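Local atomic coordinates of putative hyaluronoglucosaminidase (Clostridium perfringens, PDB entry 6PWI), a protein that probably acts as a hexosaminidase of glycoside hydrolase family 84, represented here by the part of the protein that includes the catalytic (beta/alpha)8 barrel. Residues P394-N399 with N424-A429; A429-V434 with K543-G548; M389-P394 with K419-N424. All blocks are in the same frame, centred on the assembly; numbering follows the deposited sequence.

Contact 1: residues P394-N399 with N424-A429. With EDO (1,2-ethanediol), chain D.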
ATOM      1  N   PRO A 394       3.777  -6.484  -2.579  1.00 21.33           N
ATOM      2  CA  PRO A 394       5.114  -7.022  -2.806  1.00 21.36           C
ATOM      3  C   PRO A 394       5.594  -8.079  -1.814  1.00 21.99           C
ATOM      4  O   PRO A 394       6.780  -8.121  -1.492  1.00 22.28           O
ATOM      5  CB  PRO A 394       5.919  -5.735  -2.595  1.00 21.64           C
ATOM      6  CG  PRO A 394       5.251  -5.102  -1.394  1.00 21.46           C
ATOM      7  CD  PRO A 394       3.776  -5.403  -1.581  1.00 21.51           C
ATOM      8  N   VAL A 395       4.675  -8.939  -1.362  1.00 21.76           N
ATOM      9  CA  VAL A 395       5.005 -10.040  -0.463  1.00 22.18           C
ATOM     10  C   VAL A 395       6.270 -10.745  -0.953  1.00 22.25           C
ATOM     11  O   VAL A 395       6.368 -11.123  -2.118  1.00 22.42           O
ATOM     12  CB  VAL A 395       3.822 -11.021  -0.285  1.00 21.43           C
ATOM     13  CG1 VAL A 395       3.184 -11.423  -1.607  1.00 20.63           C
ATOM     14  CG2 VAL A 395       4.210 -12.256   0.511  1.00 20.69           C
ATOM     15  N   ASN A 396       7.224 -10.946  -0.039  1.00 23.22           N
ATOM     16  CA  ASN A 396       8.522 -11.491  -0.403  1.00 25.27           C
ATOM     17  C   ASN A 396       8.761 -12.841   0.278  1.00 26.66           C
ATOM     18  O   ASN A 396       9.903 -13.280   0.384  1.00 27.90           O
ATOM     19  CB  ASN A 396       9.655 -10.487  -0.145  1.00 25.22           C
ATOM     20  CG  ASN A 396       9.829 -10.120   1.315  1.00 25.77           C
ATOM     21  OD1 ASN A 396       9.015 -10.476   2.160  1.00 28.45           O
ATOM     22  ND2 ASN A 396      10.891  -9.398   1.627  1.00 26.49           N
ATOM     23  N   ASP A 397       7.690 -13.509   0.724  1.00 26.93           N
ATOM     24  CA  ASP A 397       7.846 -14.844   1.279  1.00 26.90           C
ATOM     25  C   ASP A 397       8.225 -15.801   0.150  1.00 26.25           C
ATOM     26  O   ASP A 397       8.743 -16.896   0.387  1.00 26.88           O
ATOM     27  CB  ASP A 397       6.630 -15.263   2.111  1.00 28.83           C
ATOM     28  CG  ASP A 397       5.348 -15.381   1.310  1.00 32.88           C
ATOM     29  OD1 ASP A 397       5.434 -15.353   0.054  1.00 34.85           O
ATOM     30  OD2 ASP A 397       4.265 -15.484   1.945  1.00 33.99           O
ATOM     31  N   ILE A 398       7.982 -15.348  -1.084  1.00 24.61           N
ATOM     32  CA  ILE A 398       8.320 -16.078  -2.294  1.00 23.00           C
ATOM     33  C   ILE A 398       9.832 -16.026  -2.523  1.00 23.41           C
ATOM     34  O   ILE A 398      10.357 -16.825  -3.296  1.00 24.18           O
ATOM     35  CB  ILE A 398       7.531 -15.533  -3.503  1.00 22.14           C
ATOM     36  CG1 ILE A 398       7.904 -14.084  -3.835  1.00 21.02           C
ATOM     37  CG2 ILE A 398       6.030 -15.697  -3.298  1.00 21.41           C
ATOM     38  CD1 ILE A 398       7.428 -13.637  -5.192  1.00 20.94           C
ATOM     39  N   ASN A 399      10.521 -15.085  -1.859  1.00 23.17           N
ATOM     40  CA  ASN A 399      11.964 -14.919  -1.977  1.00 23.29           C
ATOM     41  C   ASN A 399      12.459 -13.910  -0.945  1.00 24.04           C
ATOM     42  O   ASN A 399      12.512 -12.708  -1.210  1.00 23.23           O
ATOM     43  CB  ASN A 399      12.400 -14.480  -3.379  1.00 23.11           C
ATOM     44  CG  ASN A 399      13.902 -14.588  -3.583  1.00 24.51           C
ATOM     45  OD1 ASN A 399      14.657 -14.775  -2.623  1.00 24.19           O
ATOM     46  ND2 ASN A 399      14.348 -14.478  -4.827  1.00 23.60           N
ATOM     47  N   ASN A 424      -0.801  -7.419  -0.338  1.00 19.68           N
ATOM     48  CA  ASN A 424      -0.212  -8.296   0.663  1.00 20.65           C
ATOM     49  C   ASN A 424       1.290  -8.009   0.692  1.00 21.52           C
ATOM     50  O   ASN A 424       2.017  -8.449  -0.194  1.00 22.23           O
ATOM     51  CB  ASN A 424      -0.552  -9.756   0.346  1.00 20.52           C
ATOM     52  CG  ASN A 424       0.014 -10.753   1.333  1.00 20.67           C
ATOM     53  OD1 ASN A 424       0.192 -10.430   2.502  1.00 21.83           O
ATOM     54  ND2 ASN A 424       0.285 -11.968   0.881  1.00 20.15           N
ATOM     55  N   PRO A 425       1.802  -7.196   1.645  1.00 22.06           N
ATOM     56  CA  PRO A 425       3.173  -6.687   1.570  1.00 23.01           C
ATOM     57  C   PRO A 425       4.213  -7.607   2.204  1.00 24.24           C
ATOM     58  O   PRO A 425       3.902  -8.749   2.543  1.00 24.51           O
ATOM     59  CB  PRO A 425       3.085  -5.346   2.315  1.00 22.45           C
ATOM     60  CG  PRO A 425       1.621  -5.205   2.710  1.00 22.77           C
ATOM     61  CD  PRO A 425       1.080  -6.619   2.782  1.00 22.40           C
ATOM     62  N   MET A 426       5.441  -7.081   2.344  1.00 24.62           N
ATOM     63  CA  MET A 426       6.599  -7.813   2.843  1.00 25.46           C
ATOM     64  C   MET A 426       6.563  -7.865   4.365  1.00 26.07           C
ATOM     65  O   MET A 426       5.866  -7.081   5.000  1.00 26.95           O
ATOM     66  CB  MET A 426       7.894  -7.101   2.445  1.00 24.78           C
ATOM     67  CG  MET A 426       8.078  -6.924   0.961  1.00 24.19           C
ATOM     68  SD  MET A 426       9.563  -5.938   0.640  1.00 25.25           S
ATOM     69  CE  MET A 426       8.839  -4.300   0.533  1.00 24.58           C
ATOM     70  N   GLN A 427       7.367  -8.753   4.952  1.00 26.99           N
ATOM     71  CA  GLN A 427       7.536  -8.738   6.396  1.00 27.99           C
ATOM     72  C   GLN A 427       8.280  -7.469   6.816  1.00 27.65           C
ATOM     73  O   GLN A 427       8.299  -7.120   7.995  1.00 27.42           O
ATOM     74  CB  GLN A 427       8.215 -10.019   6.877  1.00 29.24           C
ATOM     75  CG  GLN A 427       9.691 -10.093   6.529  1.00 30.29           C
ATOM     76  CD  GLN A 427      10.371 -11.271   7.179  1.00 32.12           C
ATOM     77  OE1 GLN A 427       9.740 -12.271   7.532  1.00 31.96           O
ATOM     78  NE2 GLN A 427      11.680 -11.157   7.339  1.00 33.46           N
ATOM     79  N   GLU A 428       8.881  -6.780   5.838  1.00 27.99           N
ATOM     80  CA  GLU A 428       9.539  -5.501   6.069  1.00 27.81           C
ATOM     81  C   GLU A 428       8.509  -4.389   5.892  1.00 28.12           C
ATOM     82  O   GLU A 428       8.192  -3.994   4.765  1.00 28.62           O
ATOM     83  CB  GLU A 428      10.734  -5.312   5.129  1.00 26.43           C
ATOM     84  CG  GLU A 428      11.906  -6.217   5.445  1.00 26.69           C
ATOM     85  CD  GLU A 428      11.748  -7.654   4.976  1.00 28.04           C
ATOM     86  OE1 GLU A 428      10.857  -7.912   4.143  1.00 28.26           O
ATOM     87  OE2 GLU A 428      12.514  -8.519   5.452  1.00 29.71           O
ATOM     88  N   ALA A 429       8.003  -3.887   7.024  1.00 26.66           N
ATOM     89  CA  ALA A 429       6.829  -3.031   7.024  1.00 25.86           C
ATOM     90  C   ALA A 429       7.120  -1.686   6.355  1.00 24.98           C
ATOM     91  O   ALA A 429       6.387  -1.278   5.457  1.00 25.56           O
ATOM     92  CB  ALA A 429       6.292  -2.880   8.423  1.00 26.30           C
TER
HETATM   93  C1  EDO D 702       1.963 -15.286  -0.923  1.00 37.02           C
HETATM   94  O1  EDO D 702       1.973 -15.237   0.492  1.00 37.39           O
HETATM   95  C2  EDO D 702       2.166 -16.648  -1.464  1.00 38.35           C
HETATM   96  O2  EDO D 702       3.455 -17.170  -1.207  1.00 39.31           O
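Pro394, which follows a cis peptide bond, packs its CD and CG against Pro425 and Met426: CD lies 3.5 Å from Pro425 CA, and the Met426 side chain crosses at about a right angle. The backbones run close here. Val395 N reaches Asn424 O at 2.9 Å, but the angle at the hydrogen is only 123° and the bond is weak. Val395 CA also directs its hydrogen at the next carbonyl, Pro425 O (3.5 Å), a CA-H...O contact, while the isopropyl group sits beside the amide of Asn424, whose ND2 is held by Asn392 OD1. Both segments are loops at the C-terminal ends of neighbouring barrel strands, 387-391 and 418-423, the end at which a (beta/alpha)8 barrel carries its active site. The firmer polar link lies further along. Asn396 CG stands between its own backbone N and carbonyl carbon (chi1 63°), which sends the amide across Met426, with OD1 3.6 Å from Met426 CB, and on to Glu428. There Asn396 ND2 gives a hydrogen bond of 2.9 Å to Glu428 OE1, on the syn side, tilted out of the carboxylate plane; the amide and carboxylate are nearly perpendicular, 85° apart. The same ND2 also serves Arg402 O, so a carboxylate oxygen and a backbone carbonyl together restrain the amide's rotation. Gln427 NE2 adds a weak bond to Glu428 OE2, though its stronger partner is Pro598 O. At the far side, a type I turn from Asn396 to Asn399 presents Asp397, whose carboxylate holds a 1,2-ethanediol, probably from the crystallisation liquor, by both oxygens: O1 of the diol lies 2.7 Å from Asp397 OD2, and O2 lies 3.0 Å from Asp397 OD1. Asp397 OD2 accepts from Tyr187 N as well.

Contact 2: residues A429-V434 with K543-G548; sequences AQASKV and KSEIKG
Glu545 extends its side chain from helix 540-572 and sets both carboxylate oxygens against the backbone N-H groups of Gln430 and Ala431. OE1 takes the hydrogen of Gln430 N at 3.1 Å through its syn lone pair, with an almost straight angle of 171°. OE2 receives Ala431 N at 3.0 Å, met nearly along its C-O bond. A water completes the set: it accepts from Ala429 N at 2.9 Å and donates to Glu545 OE1 at 3.0 Å. Three consecutive amides are thus served, directly or through water, by a single acid. They lie in the helically coiled run that leads into helix 433-444, the helix that follows the last strand of the (beta/alpha)8 barrel, so the negative group faces the amino end of that helix, where the dipole would probably stabilise it. Helix 540-572 comes from the helical region beyond the barrel, and the contact joins the two. Two carbonyls of the run are used within it: Ala429 O by Ser432 N, and Gln430 O by Lys433 N. The Gln430 side chain turns about its CB-CG bond (chi2 -71°), so that the amide leads away from Glu545, and its OE1 accepts from Lys433 NZ at 3.1 Å and from Asn539. Gln430 NE2 donates to Asp198 and Asn195, and Asp198 also forms a salt bridge with Lys433. Beside the polar cluster, Ala431 CB meets Ile546 CG2 at 4.2 Å.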
ATOM      1  N   ALA A 429       8.003  -3.887   7.024  1.00 26.66           N
ATOM      2  CA  ALA A 429       6.829  -3.031   7.024  1.00 25.86           C
ATOM      3  C   ALA A 429       7.120  -1.686   6.355  1.00 24.98           C
ATOM      4  O   ALA A 429       6.387  -1.278   5.457  1.00 25.56           O
ATOM      5  CB  ALA A 429       6.292  -2.880   8.423  1.00 26.30           C
ATOM      6  N   GLN A 430       8.192  -1.013   6.785  1.00 23.89           N
ATOM      7  CA  GLN A 430       8.533   0.313   6.284  1.00 23.60           C
ATOM      8  C   GLN A 430       8.792   0.281   4.776  1.00 23.50           C
ATOM      9  O   GLN A 430       8.281   1.127   4.049  1.00 24.29           O
ATOM     10  CB  GLN A 430       9.716   0.891   7.063  1.00 23.63           C
ATOM     11  CG  GLN A 430       9.413   1.135   8.535  1.00 24.21           C
ATOM     12  CD  GLN A 430       8.468   2.294   8.737  1.00 25.51           C
ATOM     13  OE1 GLN A 430       8.612   3.353   8.133  1.00 26.58           O
ATOM     14  NE2 GLN A 430       7.482   2.101   9.596  1.00 26.23           N
ATOM     15  N   ALA A 431       9.560  -0.714   4.308  1.00 22.91           N
ATOM     16  CA  ALA A 431       9.859  -0.902   2.895  1.00 21.42           C
ATOM     17  C   ALA A 431       8.578  -1.081   2.080  1.00 21.54           C
ATOM     18  O   ALA A 431       8.546  -0.752   0.895  1.00 22.72           O
ATOM     19  CB  ALA A 431      10.784  -2.077   2.724  1.00 20.66           C
ATOM     20  N   SER A 432       7.526  -1.597   2.721  1.00 20.38           N
ATOM     21  CA  SER A 432       6.262  -1.856   2.053  1.00 20.16           C
ATOM     22  C   SER A 432       5.532  -0.560   1.700  1.00 19.96           C
ATOM     23  O   SER A 432       4.578  -0.581   0.921  1.00 19.43           O
ATOM     24  CB  SER A 432       5.393  -2.753   2.887  1.00 20.03           C
ATOM     25  OG  SER A 432       5.956  -4.050   2.959  1.00 21.45           O
ATOM     26  N   LYS A 433       5.979   0.567   2.263  1.00 19.84           N
ATOM     27  CA  LYS A 433       5.258   1.817   2.056  1.00 21.03           C
ATOM     28  C   LYS A 433       5.201   2.183   0.574  1.00 21.53           C
ATOM     29  O   LYS A 433       4.260   2.863   0.162  1.00 22.83           O
ATOM     30  CB  LYS A 433       5.807   2.969   2.906  1.00 20.01           C
ATOM     31  CG  LYS A 433       5.416   2.904   4.377  1.00 19.57           C
ATOM     32  CD  LYS A 433       6.168   3.908   5.207  1.00 19.62           C
ATOM     33  CE  LYS A 433       5.778   3.917   6.665  1.00 18.88           C
ATOM     34  NZ  LYS A 433       6.260   5.171   7.281  1.00 19.05           N
ATOM     35  N   VAL A 434       6.185   1.708  -0.206  1.00 20.85           N
ATOM     36  CA  VAL A 434       6.269   1.983  -1.636  1.00 20.55           C
ATOM     37  C   VAL A 434       5.032   1.412  -2.332  1.00 20.47           C
ATOM     38  O   VAL A 434       4.363   2.107  -3.102  1.00 20.90           O
ATOM     39  CB  VAL A 434       7.581   1.445  -2.247  1.00 21.16           C
ATOM     40  CG1 VAL A 434       7.626   1.589  -3.760  1.00 20.12           C
ATOM     41  CG2 VAL A 434       8.822   2.063  -1.611  1.00 20.77           C
ATOM     42  N   LYS A 543      15.517   2.394   8.737  1.00 28.73           N
ATOM     43  CA  LYS A 543      16.960   2.224   8.682  1.00 30.80           C
ATOM     44  C   LYS A 543      17.374   0.804   9.069  1.00 33.10           C
ATOM     45  O   LYS A 543      18.179   0.195   8.364  1.00 34.48           O
ATOM     46  CB  LYS A 543      17.672   3.265   9.547  1.00 30.73           C
ATOM     47  CG  LYS A 543      17.656   4.675   8.977  1.00 31.25           C
ATOM     48  CD  LYS A 543      18.642   5.598   9.654  1.00 32.37           C
ATOM     49  CE  LYS A 543      18.035   6.427  10.764  1.00 34.11           C
ATOM     50  NZ  LYS A 543      19.034   7.356  11.343  1.00 34.46           N
ATOM     51  N   SER A 544      16.832   0.285  10.180  1.00 33.55           N
ATOM     52  CA  SER A 544      17.267  -1.004  10.698  1.00 32.79           C
ATOM     53  C   SER A 544      16.691  -2.148   9.864  1.00 31.96           C
ATOM     54  O   SER A 544      17.318  -3.191   9.717  1.00 31.69           O
ATOM     55  CB  SER A 544      16.950  -1.155  12.162  1.00 33.50           C
ATOM     56  OG  SER A 544      15.566  -1.376  12.349  1.00 37.73           O
ATOM     57  N   GLU A 545      15.509  -1.916   9.288  1.00 31.57           N
ATOM     58  CA  GLU A 545      14.823  -2.888   8.457  1.00 31.87           C
ATOM     59  C   GLU A 545      15.628  -3.192   7.192  1.00 30.78           C
ATOM     60  O   GLU A 545      15.777  -4.355   6.820  1.00 30.57           O
ATOM     61  CB  GLU A 545      13.493  -2.284   8.033  1.00 35.46           C
ATOM     62  CG  GLU A 545      12.332  -3.244   8.102  1.00 40.83           C
ATOM     63  CD  GLU A 545      11.023  -2.540   7.779  1.00 46.39           C
ATOM     64  OE1 GLU A 545      10.257  -2.221   8.734  1.00 45.38           O
ATOM     65  OE2 GLU A 545      10.779  -2.300   6.571  1.00 48.79           O
ATOM     66  N   ILE A 546      16.122  -2.147   6.514  1.00 29.36           N
ATOM     67  CA  ILE A 546      16.673  -2.311   5.174  1.00 28.75           C
ATOM     68  C   ILE A 546      18.204  -2.374   5.173  1.00 28.91           C
ATOM     69  O   ILE A 546      18.792  -2.608   4.121  1.00 29.63           O
ATOM     70  CB  ILE A 546      16.132  -1.240   4.203  1.00 27.09           C
ATOM     71  CG1 ILE A 546      16.680   0.152   4.517  1.00 25.98           C
ATOM     72  CG2 ILE A 546      14.610  -1.258   4.154  1.00 26.78           C
ATOM     73  CD1 ILE A 546      16.435   1.156   3.417  1.00 26.77           C
ATOM     74  N   LYS A 547      18.835  -2.212   6.346  1.00 28.79           N
ATOM     75  CA  LYS A 547      20.278  -2.042   6.485  1.00 29.77           C
ATOM     76  C   LYS A 547      21.072  -3.104   5.715  1.00 30.39           C
ATOM     77  O   LYS A 547      22.027  -2.769   5.010  1.00 30.81           O
ATOM     78  CB  LYS A 547      20.682  -2.054   7.962  1.00 30.25           C
ATOM     79  CG  LYS A 547      22.095  -1.569   8.254  1.00 31.87           C
ATOM     80  CD  LYS A 547      22.591  -1.921   9.647  1.00 33.31           C
ATOM     81  CE  LYS A 547      24.038  -1.540   9.888  1.00 32.41           C
ATOM     82  NZ  LYS A 547      24.943  -2.312   9.009  1.00 32.20           N
ATOM     83  N   GLY A 548      20.694  -4.380   5.879  1.00 28.48           N
ATOM     84  CA  GLY A 548      21.383  -5.496   5.248  1.00 27.24           C
ATOM     85  C   GLY A 548      21.400  -5.385   3.722  1.00 27.36           C
ATOM     86  O   GLY A 548      22.384  -5.753   3.085  1.00 27.67           O
TER
HETATM   87  O   HOH W   1       8.959  -4.764   9.575  1.00 30.00           O

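Contact 3: residues M389-P394 with K419-N424. With EDO (1,2-ethanediol), chain H.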
ATOM      1  N   MET A 389      -9.969  -7.735  -5.136  1.00 25.72           N
ATOM      2  CA  MET A 389      -8.662  -8.236  -5.525  1.00 26.06           C
ATOM      3  C   MET A 389      -7.733  -8.268  -4.313  1.00 25.44           C
ATOM      4  O   MET A 389      -7.579  -7.264  -3.618  1.00 26.45           O
ATOM      5  CB  MET A 389      -8.062  -7.341  -6.615  1.00 28.41           C
ATOM      6  CG  MET A 389      -6.583  -7.567  -6.859  1.00 29.88           C
ATOM      7  SD  MET A 389      -6.347  -8.970  -7.952  1.00 35.67           S
ATOM      8  CE  MET A 389      -4.584  -8.879  -8.265  1.00 34.11           C
ATOM      9  N   TRP A 390      -7.141  -9.444  -4.067  1.00 23.49           N
ATOM     10  CA  TRP A 390      -6.026  -9.626  -3.151  1.00 22.29           C
ATOM     11  C   TRP A 390      -4.749  -9.696  -3.988  1.00 21.41           C
ATOM     12  O   TRP A 390      -4.551 -10.660  -4.731  1.00 20.34           O
ATOM     13  CB  TRP A 390      -6.254 -10.904  -2.326  1.00 23.56           C
ATOM     14  CG  TRP A 390      -5.128 -11.397  -1.457  1.00 25.24           C
ATOM     15  CD1 TRP A 390      -3.783 -11.360  -1.715  1.00 25.18           C
ATOM     16  CD2 TRP A 390      -5.262 -12.075  -0.189  1.00 25.55           C
ATOM     17  NE1 TRP A 390      -3.076 -11.929  -0.687  1.00 25.03           N
ATOM     18  CE2 TRP A 390      -3.956 -12.380   0.263  1.00 25.51           C
ATOM     19  CE3 TRP A 390      -6.353 -12.435   0.614  1.00 25.35           C
ATOM     20  CZ2 TRP A 390      -3.720 -13.033   1.474  1.00 26.06           C
ATOM     21  CZ3 TRP A 390      -6.117 -13.090   1.806  1.00 26.07           C
ATOM     22  CH2 TRP A 390      -4.817 -13.386   2.229  1.00 25.83           C
ATOM     23  N   LEU A 391      -3.908  -8.654  -3.893  1.00 19.58           N
ATOM     24  CA  LEU A 391      -2.708  -8.576  -4.712  1.00 18.73           C
ATOM     25  C   LEU A 391      -1.504  -9.115  -3.943  1.00 18.66           C
ATOM     26  O   LEU A 391      -1.080  -8.534  -2.946  1.00 18.34           O
ATOM     27  CB  LEU A 391      -2.474  -7.131  -5.159  1.00 18.14           C
ATOM     28  CG  LEU A 391      -1.255  -6.932  -6.058  1.00 18.00           C
ATOM     29  CD1 LEU A 391      -1.421  -7.672  -7.372  1.00 18.23           C
ATOM     30  CD2 LEU A 391      -0.996  -5.459  -6.314  1.00 17.44           C
ATOM     31  N   ASN A 392      -0.950 -10.222  -4.445  1.00 18.59           N
ATOM     32  CA  ASN A 392       0.215 -10.848  -3.847  1.00 18.90           C
ATOM     33  C   ASN A 392       1.490 -10.163  -4.341  1.00 19.53           C
ATOM     34  O   ASN A 392       2.333 -10.793  -4.977  1.00 20.20           O
ATOM     35  CB  ASN A 392       0.220 -12.359  -4.088  1.00 19.05           C
ATOM     36  CG  ASN A 392      -0.522 -13.107  -3.002  1.00 19.60           C
ATOM     37  OD1 ASN A 392      -0.420 -12.754  -1.829  1.00 19.81           O
ATOM     38  ND2 ASN A 392      -1.279 -14.127  -3.378  1.00 19.48           N
ATOM     39  N   TRP A 393       1.601  -8.865  -4.045  1.00 19.29           N
ATOM     40  CA  TRP A 393       2.801  -8.068  -4.235  1.00 19.84           C
ATOM     41  C   TRP A 393       2.694  -6.886  -3.280  1.00 21.16           C
ATOM     42  O   TRP A 393       1.631  -6.275  -3.194  1.00 21.77           O
ATOM     43  CB  TRP A 393       2.920  -7.577  -5.685  1.00 19.56           C
ATOM     44  CG  TRP A 393       4.014  -6.575  -5.898  1.00 19.23           C
ATOM     45  CD1 TRP A 393       5.340  -6.834  -6.099  1.00 19.64           C
ATOM     46  CD2 TRP A 393       3.887  -5.142  -5.921  1.00 18.82           C
ATOM     47  NE1 TRP A 393       6.047  -5.669  -6.246  1.00 19.18           N
ATOM     48  CE2 TRP A 393       5.181  -4.612  -6.147  1.00 19.13           C
ATOM     49  CE3 TRP A 393       2.814  -4.256  -5.790  1.00 18.33           C
ATOM     50  CZ2 TRP A 393       5.422  -3.238  -6.241  1.00 19.07           C
ATOM     51  CZ3 TRP A 393       3.053  -2.901  -5.881  1.00 18.46           C
ATOM     52  CH2 TRP A 393       4.337  -2.399  -6.104  1.00 18.76           C
ATOM     53  N   PRO A 394       3.777  -6.484  -2.579  1.00 21.33           N
ATOM     54  CA  PRO A 394       5.114  -7.022  -2.806  1.00 21.36           C
ATOM     55  C   PRO A 394       5.594  -8.079  -1.814  1.00 21.99           C
ATOM     56  O   PRO A 394       6.780  -8.121  -1.492  1.00 22.28           O
ATOM     57  CB  PRO A 394       5.919  -5.735  -2.595  1.00 21.64           C
ATOM     58  CG  PRO A 394       5.251  -5.102  -1.394  1.00 21.46           C
ATOM     59  CD  PRO A 394       3.776  -5.403  -1.581  1.00 21.51           C
ATOM     60  N   LYS A 419     -14.102  -4.507  -7.348  1.00 24.56           N
ATOM     61  CA  LYS A 419     -14.646  -3.776  -6.214  1.00 24.24           C
ATOM     62  C   LYS A 419     -13.551  -3.015  -5.469  1.00 23.54           C
ATOM     63  O   LYS A 419     -13.848  -2.133  -4.668  1.00 23.93           O
ATOM     64  CB  LYS A 419     -15.309  -4.746  -5.229  1.00 26.08           C
ATOM     65  CG  LYS A 419     -16.617  -5.368  -5.691  1.00 28.51           C
ATOM     66  CD  LYS A 419     -17.327  -6.169  -4.617  1.00 30.56           C
ATOM     67  CE  LYS A 419     -18.837  -6.124  -4.762  1.00 32.78           C
ATOM     68  NZ  LYS A 419     -19.492  -7.177  -3.947  1.00 38.42           N
ATOM     69  N   GLY A 420     -12.285  -3.370  -5.709  1.00 22.62           N
ATOM     70  CA  GLY A 420     -11.187  -2.765  -4.975  1.00 21.00           C
ATOM     71  C   GLY A 420     -10.004  -3.713  -4.821  1.00 20.26           C
ATOM     72  O   GLY A 420     -10.028  -4.833  -5.321  1.00 19.75           O
ATOM     73  N   ILE A 421      -8.972  -3.252  -4.107  1.00 19.94           N
ATOM     74  CA  ILE A 421      -7.716  -3.978  -4.090  1.00 19.89           C
ATOM     75  C   ILE A 421      -7.024  -3.788  -2.741  1.00 19.87           C
ATOM     76  O   ILE A 421      -7.045  -2.697  -2.169  1.00 20.21           O
ATOM     77  CB  ILE A 421      -6.845  -3.556  -5.297  1.00 19.85           C
ATOM     78  CG1 ILE A 421      -5.494  -4.279  -5.320  1.00 19.90           C
ATOM     79  CG2 ILE A 421      -6.701  -2.042  -5.382  1.00 18.85           C
ATOM     80  CD1 ILE A 421      -4.867  -4.381  -6.700  1.00 19.85           C
ATOM     81  N   VAL A 422      -6.430  -4.874  -2.232  1.00 18.91           N
ATOM     82  CA  VAL A 422      -5.511  -4.782  -1.109  1.00 18.05           C
ATOM     83  C   VAL A 422      -4.176  -5.401  -1.510  1.00 17.75           C
ATOM     84  O   VAL A 422      -4.145  -6.360  -2.275  1.00 18.53           O
ATOM     85  CB  VAL A 422      -6.072  -5.419   0.177  1.00 17.51           C
ATOM     86  CG1 VAL A 422      -7.255  -4.639   0.724  1.00 17.28           C
ATOM     87  CG2 VAL A 422      -6.415  -6.889   0.011  1.00 16.82           C
ATOM     88  N   THR A 423      -3.084  -4.830  -0.995  1.00 17.56           N
ATOM     89  CA  THR A 423      -1.744  -5.354  -1.206  1.00 18.04           C
ATOM     90  C   THR A 423      -1.332  -6.237  -0.029  1.00 18.37           C
ATOM     91  O   THR A 423      -1.484  -5.865   1.129  1.00 18.40           O
ATOM     92  CB  THR A 423      -0.729  -4.226  -1.440  1.00 17.90           C
ATOM     93  OG1 THR A 423       0.572  -4.791  -1.293  1.00 19.49           O
ATOM     94  CG2 THR A 423      -0.840  -3.082  -0.458  1.00 17.32           C
ATOM     95  N   ASN A 424      -0.801  -7.419  -0.338  1.00 19.68           N
ATOM     96  CA  ASN A 424      -0.212  -8.296   0.663  1.00 20.65           C
ATOM     97  C   ASN A 424       1.290  -8.009   0.692  1.00 21.52           C
ATOM     98  O   ASN A 424       2.017  -8.449  -0.194  1.00 22.23           O
ATOM     99  CB  ASN A 424      -0.552  -9.756   0.346  1.00 20.52           C
ATOM    100  CG  ASN A 424       0.014 -10.753   1.333  1.00 20.67           C
ATOM    101  OD1 ASN A 424       0.192 -10.430   2.502  1.00 21.83           O
ATOM    102  ND2 ASN A 424       0.285 -11.968   0.881  1.00 20.15           N
TER
HETATM  103  C1  EDO H 706      -5.206 -16.553  -0.186  1.00 38.62           C
HETATM  104  O1  EDO H 706      -4.880 -16.962   1.138  1.00 38.35           O
HETATM  105  C2  EDO H 706      -4.333 -15.482  -0.741  1.00 40.13           C
HETATM  106  O2  EDO H 706      -2.939 -15.781  -0.902  1.00 41.07           O
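Met389 and Ile421 lie side by side, both with the gamma carbon of the main branch anti to the backbone N (chi1 166° and 179°), which brings Met389 CG to 3.6 Å from Ile421 CD1. Beyond CG the methionine bends away, and the same Ile421 methyl also touches Leu391 CB at 4.0 Å. Four backbone hydrogen bonds, from Met389 N to Gly420 O at one end and Asn424 N to Leu391 O at the other, join strands 387-391 and 418-423 in parallel, the seventh and eighth of the barrel; Ile421 bonds to strand 179-184 and closes the ring. Leu391 and Thr423 face helix 433-444, whereas Trp390 and Val422 point inward, the Trp390 side chain about 10 Å from that of Asp299, the predicted proton donor. At its strand's end, Thr423 holds OG1 anti to the backbone N (chi1 165°) and bonds to Trp393 O at 2.6 Å. Asn392 and Asn424 run alongside each other: Asn424 ND2 reaches Asn392 OD1 at 2.9 Å, straight and in its own amide plane. Trp390 NE1 reaches that oxygen too, at 3.0 Å, from above the carbonyl plane. A 1,2-ethanediol lies over one face of the indole, its C2 3.3 Å from Trp390 CE2. Two donors on OD1, with ND2 given to Ile367 O, support this orientation of the Asn392 amide, which probably helps to steady the indole.

Overall arrangement
All three contacts are buried. Contact 3 lies closest to the centre of the chain, within the barrel wall, a regular parallel strand pair with mostly apolar side chains on its outer face; contact 1 continues the same two chain paths beyond the strand ends, sharing Pro394 and Asn424, and there the ladder gives way to proline packing and isolated polar bonds. Contact 2 carries the second path on toward helix 433-444 and joins it to a separate helical region, by a carboxylate gripping backbone amides. Contacts 1 and 2 share Ala429 and touch directly, with Ser432 OG probably bonded to Met426 N, whereas contacts 2 and 3 remain about 5 Å apart at their nearest atoms.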